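Local coordinates for intestinal fatty acid binding protein (Rattus norvegicus, PDB 1ICM), which binds long-chain fatty acids such as myristate inside a ten-stranded antiparallel beta barrel of the intracellular lipid-binding protein family, at residues E43-T48 and F62-D67; N111-T116 and R126-E131. All coordinates share one frame; numbering follows the deposited sequence.

Interaction 1: residues E43-T48 and F62-D67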
ATOM      1  N   GLU A  43     -12.258  -0.337  13.723  1.00 15.06           N
ATOM      2  CA  GLU A  43     -12.869  -0.722  14.993  1.00 14.56           C
ATOM      3  C   GLU A  43     -11.944  -0.100  16.016  1.00 21.23           C
ATOM      4  O   GLU A  43     -10.897  -0.626  16.381  1.00 16.41           O
ATOM      5  CB  GLU A  43     -13.115  -2.201  15.254  1.00 19.74           C
ATOM      6  CG  GLU A  43     -13.828  -2.363  16.592  1.00 38.29           C
ATOM      7  CD  GLU A  43     -14.130  -3.826  16.829  1.00 58.72           C
ATOM      8  OE1 GLU A  43     -13.775  -4.713  16.063  1.00 57.79           O
ATOM      9  OE2 GLU A  43     -14.797  -4.032  17.951  1.00 68.06           O
ATOM     10  N   GLY A  44     -12.333   1.107  16.378  1.00 21.28           N
ATOM     11  CA  GLY A  44     -11.543   1.908  17.287  1.00 26.45           C
ATOM     12  C   GLY A  44     -10.284   2.398  16.571  1.00 15.45           C
ATOM     13  O   GLY A  44     -10.271   3.083  15.550  1.00 20.45           O
ATOM     14  N   ASN A  45      -9.196   1.992  17.209  1.00 18.86           N
ATOM     15  CA  ASN A  45      -7.824   2.276  16.831  1.00 21.62           C
ATOM     16  C   ASN A  45      -7.260   1.177  15.908  1.00 15.59           C
ATOM     17  O   ASN A  45      -6.116   1.262  15.447  1.00 16.77           O
ATOM     18  CB  ASN A  45      -7.005   2.306  18.167  1.00 22.05           C
ATOM     19  CG  ASN A  45      -5.969   3.420  18.250  1.00 37.08           C
ATOM     20  OD1 ASN A  45      -4.920   3.279  18.932  1.00 43.68           O
ATOM     21  ND2 ASN A  45      -6.280   4.526  17.560  1.00 36.27           N
ATOM     22  N   LYS A  46      -8.039   0.118  15.648  1.00 11.96           N
ATOM     23  CA  LYS A  46      -7.547  -0.967  14.793  1.00 14.13           C
ATOM     24  C   LYS A  46      -8.206  -0.984  13.432  1.00 15.19           C
ATOM     25  O   LYS A  46      -9.413  -0.817  13.280  1.00 22.28           O
ATOM     26  CB  LYS A  46      -7.899  -2.321  15.390  1.00 18.65           C
ATOM     27  CG  LYS A  46      -7.049  -2.648  16.586  1.00 26.56           C
ATOM     28  CD  LYS A  46      -7.499  -3.869  17.371  1.00 25.40           C
ATOM     29  CE  LYS A  46      -7.044  -5.169  16.761  1.00 26.81           C
ATOM     30  NZ  LYS A  46      -6.975  -6.237  17.766  1.00 29.53           N
ATOM     31  N   PHE A  47      -7.431  -1.223  12.419  1.00  7.14           N
ATOM     32  CA  PHE A  47      -7.947  -1.275  11.083  1.00  9.99           C
ATOM     33  C   PHE A  47      -7.792  -2.677  10.488  1.00 19.06           C
ATOM     34  O   PHE A  47      -6.813  -3.378  10.808  1.00 12.96           O
ATOM     35  CB  PHE A  47      -7.156  -0.359  10.148  1.00 12.45           C
ATOM     36  CG  PHE A  47      -7.485   1.112  10.259  1.00 15.83           C
ATOM     37  CD1 PHE A  47      -7.119   1.822  11.404  1.00 17.06           C
ATOM     38  CD2 PHE A  47      -8.166   1.793   9.248  1.00 19.43           C
ATOM     39  CE1 PHE A  47      -7.429   3.179  11.497  1.00 19.68           C
ATOM     40  CE2 PHE A  47      -8.496   3.147   9.340  1.00 18.46           C
ATOM     41  CZ  PHE A  47      -8.139   3.841  10.493  1.00 14.86           C
ATOM     42  N   THR A  48      -8.744  -3.042   9.616  1.00 14.53           N
ATOM     43  CA  THR A  48      -8.712  -4.300   8.916  1.00 10.27           C
ATOM     44  C   THR A  48      -8.797  -3.957   7.454  1.00 11.26           C
ATOM     45  O   THR A  48      -9.747  -3.310   7.016  1.00 11.84           O
ATOM     46  CB  THR A  48      -9.820  -5.295   9.249  1.00 12.51           C
ATOM     47  OG1 THR A  48      -9.682  -5.645  10.601  1.00 13.23           O
ATOM     48  CG2 THR A  48      -9.683  -6.559   8.384  1.00 15.83           C
ATOM     49  N   PHE A  62      -3.970  -3.993  11.600  1.00 10.66           N
ATOM     50  CA  PHE A  62      -3.031  -3.185  12.339  1.00 13.50           C
ATOM     51  C   PHE A  62      -3.673  -2.217  13.345  1.00 15.13           C
ATOM     52  O   PHE A  62      -4.809  -1.793  13.180  1.00 11.09           O
ATOM     53  CB  PHE A  62      -2.104  -2.402  11.406  1.00 11.27           C
ATOM     54  CG  PHE A  62      -2.747  -1.478  10.444  1.00  6.88           C
ATOM     55  CD1 PHE A  62      -2.999  -0.163  10.838  1.00 12.11           C
ATOM     56  CD2 PHE A  62      -3.079  -1.869   9.152  1.00  9.83           C
ATOM     57  CE1 PHE A  62      -3.550   0.736   9.932  1.00 15.20           C
ATOM     58  CE2 PHE A  62      -3.625  -0.983   8.232  1.00 11.45           C
ATOM     59  CZ  PHE A  62      -3.868   0.328   8.635  1.00  9.69           C
ATOM     60  N   GLU A  63      -2.944  -1.877  14.414  1.00 11.33           N
ATOM     61  CA  GLU A  63      -3.391  -0.929  15.405  1.00  7.45           C
ATOM     62  C   GLU A  63      -2.551   0.328  15.164  1.00 12.21           C
ATOM     63  O   GLU A  63      -1.322   0.220  14.993  1.00 12.95           O
ATOM     64  CB  GLU A  63      -3.140  -1.471  16.826  1.00 12.18           C
ATOM     65  CG  GLU A  63      -3.635  -0.426  17.833  1.00 24.60           C
ATOM     66  CD  GLU A  63      -3.585  -0.880  19.271  1.00 32.81           C
ATOM     67  OE1 GLU A  63      -3.428  -2.168  19.467  1.00 29.64           O
ATOM     68  OE2 GLU A  63      -3.695  -0.073  20.178  1.00 38.53           O
ATOM     69  N   LEU A  64      -3.143   1.519  15.100  1.00 10.14           N
ATOM     70  CA  LEU A  64      -2.351   2.720  14.853  1.00 11.69           C
ATOM     71  C   LEU A  64      -1.178   2.868  15.832  1.00 13.76           C
ATOM     72  O   LEU A  64      -1.347   2.615  17.033  1.00 14.38           O
ATOM     73  CB  LEU A  64      -3.260   3.969  14.959  1.00 16.38           C
ATOM     74  CG  LEU A  64      -4.300   4.102  13.845  1.00 16.13           C
ATOM     75  CD1 LEU A  64      -5.049   5.416  14.072  1.00 18.92           C
ATOM     76  CD2 LEU A  64      -3.598   4.190  12.493  1.00 18.26           C
ATOM     77  N   GLY A  65       0.016   3.248  15.359  1.00 11.37           N
ATOM     78  CA  GLY A  65       1.133   3.411  16.298  1.00 13.81           C
ATOM     79  C   GLY A  65       1.811   2.149  16.838  1.00 17.62           C
ATOM     80  O   GLY A  65       2.757   2.222  17.618  1.00 17.84           O
ATOM     81  N   VAL A  66       1.375   0.942  16.455  1.00 11.82           N
ATOM     82  CA  VAL A  66       1.957  -0.297  16.925  1.00  9.54           C
ATOM     83  C   VAL A  66       2.610  -0.974  15.723  1.00 11.45           C
ATOM     84  O   VAL A  66       1.950  -1.155  14.701  1.00 13.14           O
ATOM     85  CB  VAL A  66       0.872  -1.158  17.543  1.00  8.76           C
ATOM     86  CG1 VAL A  66       1.450  -2.439  18.092  1.00 11.14           C
ATOM     87  CG2 VAL A  66       0.221  -0.408  18.701  1.00 13.00           C
ATOM     88  N   ASP A  67       3.894  -1.364  15.776  1.00 11.99           N
ATOM     89  CA  ASP A  67       4.416  -1.965  14.571  1.00 13.59           C
ATOM     90  C   ASP A  67       3.930  -3.347  14.304  1.00 13.84           C
ATOM     91  O   ASP A  67       3.555  -4.088  15.197  1.00 10.30           O
ATOM     92  CB  ASP A  67       5.899  -1.874  14.266  1.00 31.21           C
ATOM     93  CG  ASP A  67       6.549  -1.828  15.584  1.00 41.63           C
ATOM     94  OD1 ASP A  67       6.220  -2.889  16.285  1.00 39.56           O
ATOM     95  OD2 ASP A  67       7.248  -0.881  15.919  1.00 46.76           O
TER

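Interaction 2: residues N111-T116 and R126-E131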
ATOM      1  N   ASN A 111     -13.589  11.906  -3.935  1.00 18.05           N
ATOM      2  CA  ASN A 111     -14.078  10.564  -3.713  1.00 24.05           C
ATOM      3  C   ASN A 111     -13.012   9.552  -4.108  1.00 21.13           C
ATOM      4  O   ASN A 111     -13.362   8.396  -4.371  1.00 16.58           O
ATOM      5  CB  ASN A 111     -15.357  10.187  -4.487  1.00 35.96           C
ATOM      6  CG  ASN A 111     -15.297  10.466  -5.989  1.00 44.27           C
ATOM      7  OD1 ASN A 111     -16.328  10.323  -6.673  1.00 49.49           O
ATOM      8  ND2 ASN A 111     -14.143  10.881  -6.518  1.00 44.33           N
ATOM      9  N   GLU A 112     -11.755   9.974  -4.218  1.00 15.89           N
ATOM     10  CA  GLU A 112     -10.714   9.009  -4.582  1.00 12.22           C
ATOM     11  C   GLU A 112      -9.803   8.749  -3.387  1.00 13.07           C
ATOM     12  O   GLU A 112      -9.623   9.650  -2.555  1.00 15.64           O
ATOM     13  CB  GLU A 112      -9.836   9.538  -5.751  1.00 10.52           C
ATOM     14  CG  GLU A 112     -10.588   9.463  -7.099  1.00 14.68           C
ATOM     15  CD  GLU A 112      -9.844   9.982  -8.304  1.00 19.84           C
ATOM     16  OE1 GLU A 112      -9.060  10.999  -8.067  1.00 19.96           O
ATOM     17  OE2 GLU A 112      -9.976   9.497  -9.417  1.00 20.28           O
ATOM     18  N   LEU A 113      -9.179   7.564  -3.306  1.00 11.46           N
ATOM     19  CA  LEU A 113      -8.179   7.232  -2.282  1.00 10.03           C
ATOM     20  C   LEU A 113      -6.802   7.296  -2.990  1.00 17.74           C
ATOM     21  O   LEU A 113      -6.595   6.648  -4.037  1.00 10.16           O
ATOM     22  CB  LEU A 113      -8.441   5.867  -1.637  1.00  7.76           C
ATOM     23  CG  LEU A 113      -7.248   5.304  -0.923  1.00 12.02           C
ATOM     24  CD1 LEU A 113      -7.179   6.085   0.369  1.00 23.87           C
ATOM     25  CD2 LEU A 113      -7.570   3.883  -0.511  1.00 17.68           C
ATOM     26  N   ILE A 114      -5.857   8.125  -2.510  1.00 16.47           N
ATOM     27  CA  ILE A 114      -4.575   8.209  -3.179  1.00 11.55           C
ATOM     28  C   ILE A 114      -3.539   7.569  -2.298  1.00 13.28           C
ATOM     29  O   ILE A 114      -3.487   7.942  -1.127  1.00 13.80           O
ATOM     30  CB  ILE A 114      -4.146   9.637  -3.428  1.00 13.57           C
ATOM     31  CG1 ILE A 114      -5.249  10.338  -4.240  1.00 15.00           C
ATOM     32  CG2 ILE A 114      -2.742   9.615  -4.081  1.00 16.87           C
ATOM     33  CD1 ILE A 114      -4.948  11.807  -4.495  1.00 19.01           C
ATOM     34  N   GLN A 115      -2.804   6.587  -2.845  1.00  9.56           N
ATOM     35  CA  GLN A 115      -1.774   5.919  -2.064  1.00 10.54           C
ATOM     36  C   GLN A 115      -0.445   6.297  -2.684  1.00 16.58           C
ATOM     37  O   GLN A 115      -0.206   5.971  -3.852  1.00 12.24           O
ATOM     38  CB  GLN A 115      -1.831   4.373  -2.063  1.00 13.53           C
ATOM     39  CG  GLN A 115      -2.939   3.779  -1.196  1.00 21.20           C
ATOM     40  CD  GLN A 115      -2.802   2.292  -0.869  1.00 22.44           C
ATOM     41  OE1 GLN A 115      -3.517   2.003   0.200  1.00 20.69           O
ATOM     42  NE2 GLN A 115      -2.133   1.433  -1.511  1.00 24.77           N
ATOM     43  N   THR A 116       0.417   6.978  -1.946  1.00 10.33           N
ATOM     44  CA  THR A 116       1.703   7.358  -2.529  1.00  8.66           C
ATOM     45  C   THR A 116       2.796   6.571  -1.808  1.00 10.14           C
ATOM     46  O   THR A 116       2.732   6.344  -0.584  1.00 10.46           O
ATOM     47  CB  THR A 116       1.963   8.850  -2.218  1.00  8.04           C
ATOM     48  OG1 THR A 116       0.940   9.586  -2.831  1.00 10.25           O
ATOM     49  CG2 THR A 116       3.213   9.385  -2.903  1.00 12.05           C
ATOM     50  N   ARG A 126      -0.730   5.078  -6.610  1.00 10.40           N
ATOM     51  CA  ARG A 126      -1.821   4.198  -7.023  1.00  9.67           C
ATOM     52  C   ARG A 126      -3.094   4.934  -6.609  1.00  8.76           C
ATOM     53  O   ARG A 126      -3.233   5.245  -5.433  1.00  9.32           O
ATOM     54  CB  ARG A 126      -1.777   2.812  -6.408  1.00 12.39           C
ATOM     55  CG  ARG A 126      -0.465   2.139  -6.830  1.00 13.63           C
ATOM     56  CD  ARG A 126      -0.568   0.616  -6.903  1.00 15.30           C
ATOM     57  NE  ARG A 126      -1.208   0.204  -8.153  1.00 14.36           N
ATOM     58  CZ  ARG A 126      -1.549  -1.064  -8.297  1.00 13.29           C
ATOM     59  NH1 ARG A 126      -1.267  -1.903  -7.279  1.00 12.26           N
ATOM     60  NH2 ARG A 126      -2.105  -1.465  -9.430  1.00 10.57           N
ATOM     61  N   ILE A 127      -3.977   5.236  -7.551  1.00  9.12           N
ATOM     62  CA  ILE A 127      -5.226   5.935  -7.200  1.00 11.61           C
ATOM     63  C   ILE A 127      -6.450   5.014  -7.322  1.00 13.22           C
ATOM     64  O   ILE A 127      -6.637   4.362  -8.357  1.00 11.75           O
ATOM     65  CB  ILE A 127      -5.272   7.165  -8.099  1.00 11.59           C
ATOM     66  CG1 ILE A 127      -4.043   8.043  -7.800  1.00 16.22           C
ATOM     67  CG2 ILE A 127      -6.611   7.901  -7.927  1.00 11.39           C
ATOM     68  CD1 ILE A 127      -3.720   9.079  -8.870  1.00 17.82           C
ATOM     69  N   PHE A 128      -7.318   4.936  -6.304  1.00 14.85           N
ATOM     70  CA  PHE A 128      -8.479   4.058  -6.302  1.00  9.59           C
ATOM     71  C   PHE A 128      -9.797   4.809  -6.352  1.00 16.30           C
ATOM     72  O   PHE A 128      -9.836   5.946  -5.861  1.00 18.79           O
ATOM     73  CB  PHE A 128      -8.517   3.338  -4.939  1.00  9.53           C
ATOM     74  CG  PHE A 128      -7.256   2.535  -4.654  1.00 13.61           C
ATOM     75  CD1 PHE A 128      -6.023   3.143  -4.376  1.00 15.26           C
ATOM     76  CD2 PHE A 128      -7.288   1.138  -4.675  1.00 13.29           C
ATOM     77  CE1 PHE A 128      -4.867   2.384  -4.128  1.00 14.67           C
ATOM     78  CE2 PHE A 128      -6.149   0.358  -4.442  1.00 13.76           C
ATOM     79  CZ  PHE A 128      -4.929   0.989  -4.165  1.00 12.49           C
ATOM     80  N   LYS A 129     -10.842   4.190  -6.925  1.00 12.95           N
ATOM     81  CA  LYS A 129     -12.153   4.810  -6.972  1.00 10.83           C
ATOM     82  C   LYS A 129     -13.020   4.056  -6.006  1.00 10.59           C
ATOM     83  O   LYS A 129     -12.830   2.870  -5.815  1.00 11.54           O
ATOM     84  CB  LYS A 129     -12.793   4.775  -8.341  1.00 13.91           C
ATOM     85  CG  LYS A 129     -12.405   5.989  -9.169  1.00 18.25           C
ATOM     86  CD  LYS A 129     -12.979   5.854 -10.568  1.00 26.60           C
ATOM     87  CE  LYS A 129     -12.245   6.731 -11.572  1.00 31.86           C
ATOM     88  NZ  LYS A 129     -12.191   8.143 -11.144  1.00 31.75           N
ATOM     89  N   LYS A 130     -13.951   4.745  -5.359  1.00 14.97           N
ATOM     90  CA  LYS A 130     -14.812   4.030  -4.431  1.00 15.24           C
ATOM     91  C   LYS A 130     -15.862   3.275  -5.242  1.00 20.92           C
ATOM     92  O   LYS A 130     -16.370   3.764  -6.251  1.00 22.55           O
ATOM     93  CB  LYS A 130     -15.504   5.025  -3.506  1.00 20.76           C
ATOM     94  CG  LYS A 130     -15.625   4.536  -2.070  1.00 24.91           C
ATOM     95  CD  LYS A 130     -16.287   5.641  -1.257  1.00 30.41           C
ATOM     96  CE  LYS A 130     -16.072   5.572   0.233  1.00 29.31           C
ATOM     97  NZ  LYS A 130     -16.325   6.907   0.799  1.00 28.00           N
ATOM     98  N   GLU A 131     -16.179   2.052  -4.820  1.00 24.47           N
ATOM     99  CA  GLU A 131     -17.153   1.151  -5.425  1.00 29.51           C
ATOM    100  C   GLU A 131     -18.580   1.657  -5.248  1.00 42.49           C
ATOM    101  O   GLU A 131     -19.517   0.838  -5.443  1.00 52.61           O
ATOM    102  CB  GLU A 131     -17.097  -0.221  -4.717  1.00 33.32           C
ATOM    103  CG  GLU A 131     -17.797  -1.365  -5.464  1.00 51.67           C
ATOM    104  CD  GLU A 131     -16.835  -2.163  -6.297  1.00 67.04           C
ATOM    105  OE1 GLU A 131     -16.017  -1.379  -6.958  1.00 67.61           O
ATOM    106  OE2 GLU A 131     -16.827  -3.390  -6.330  1.00 73.69           O
ATOM    107  OXT GLU A 131     -18.760   2.847  -4.903  1.00 45.67           O
TER
HETATM  108  O   HOH W   1     -14.808   7.150  -6.634  1.00 28.62           O

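Interaction 1: residues E43-T48 and F62-D67
The open end of the beta hairpin formed by strands 46-52 and 57-63, part of the fatty-acid-binding beta barrel, brings Phe47 against Phe62 as an antiparallel hydrogen-bonded pair. Phe47 N reaches Phe62 O at 2.8 Å and Phe62 N returns to Phe47 O at 3.0 Å. Leu64 N then bonds to Asn45 O at 3.0 Å, just past the strand ends, where the type II' turn Glu43-Lys46 and the type II turn Glu63-Val66 lead the two chains apart. With CG between its backbone N and carbonyl carbon (chi1 59°), the Phe62 ring swings toward its neighbour and takes Phe47 CB over one face, a CH-pi contact 3.9 Å from the centroid. The two ring planes are within 8° of parallel but slid apart, with little overlap. Phe62 also stacks on Trp82 and touches the bound myristate. Farther out on its own ring, Phe47 CE1 meets Leu64 CG at 4.0 Å. An alanine here keeps CB but would probably open a gap beside Leu64, whose CG loses its neighbour CE1. On the face opposite Phe47 and Phe62, Lys46 CG lies 4.1 Å from Glu63 CB.

Interaction 2: residues N111-T116 and R126-E131
Gln115 and Phe128 both carry CG anti to the carbonyl carbon (chi1 -75° and -58°), and their side chains meet on one face of the hairpin of strands 112-119 and 122-130, the last two strands of the beta barrel. The extended Gln115 chain passes Phe128 CE1, with CG 3.8 Å away, and its amide plane is turned 67° from the ring. Its polar end is held elsewhere: OE1 accepts a hydrogen bond from Arg106 NE, and NE2 makes a weak one to Tyr117 OH. Phe128 also presents its ring edge to Leu113 O, which lies near the ring plane 3.6 Å from CD1 and accepts the straight bond from Phe128 N at 2.9 Å. Leu113 N completes this hydrogen-bonded pair by donating to Phe128 O, and Gln115 and Arg126 form the next one. The Arg126 guanidinium is engaged outside the hairpin, NE hydrogen-bonded to Asn11 OD1 and NH2 in a salt bridge with Asp34 OD1.

The face bearing Glu112, Ile127 and Lys129 is partly charged. Glu112 and Lys129 run side by side, and the bend at the end of the lysine puts NZ 3.1 Å from Glu112 OE2, on the anti side and somewhat out of the carboxylate plane. Arg10 NH1 makes a second salt bridge to the same oxygen, an arrangement likely to stabilise the ionised glutamate. Ile127 CG2 lies 3.9 Å from Glu112 CD, so the carboxylate is packed against a methyl as well as paired with cations. Past the last direct backbone bond, a water donates to Asn111 O at 3.0 Å and accepts from Lys130 N at 2.9 Å.

In the fold
Interactions 1 and 2 belong to two hairpins of the same antiparallel barrel, one after the other in sequence. Their centres lie about 20 Å apart and their nearest atoms about 9 Å, so they do not touch; in the order of the sheet, strands 37-43 and 4-12 stand between them. Each turns one face toward the ligand side, that of Phe47 and Phe62 in interaction 1 and that of Gln115 and Phe128 in interaction 2. The Phe62 side chain comes within about 3 Å of the bound myristate. The Gln115 side chain remains about 6 Å from it and bonds to Arg106, consistent with a second-shell place beside the ligand. Interaction 1 thus reaches the ligand through Phe62, whereas Gln115 of interaction 2 stands farther back.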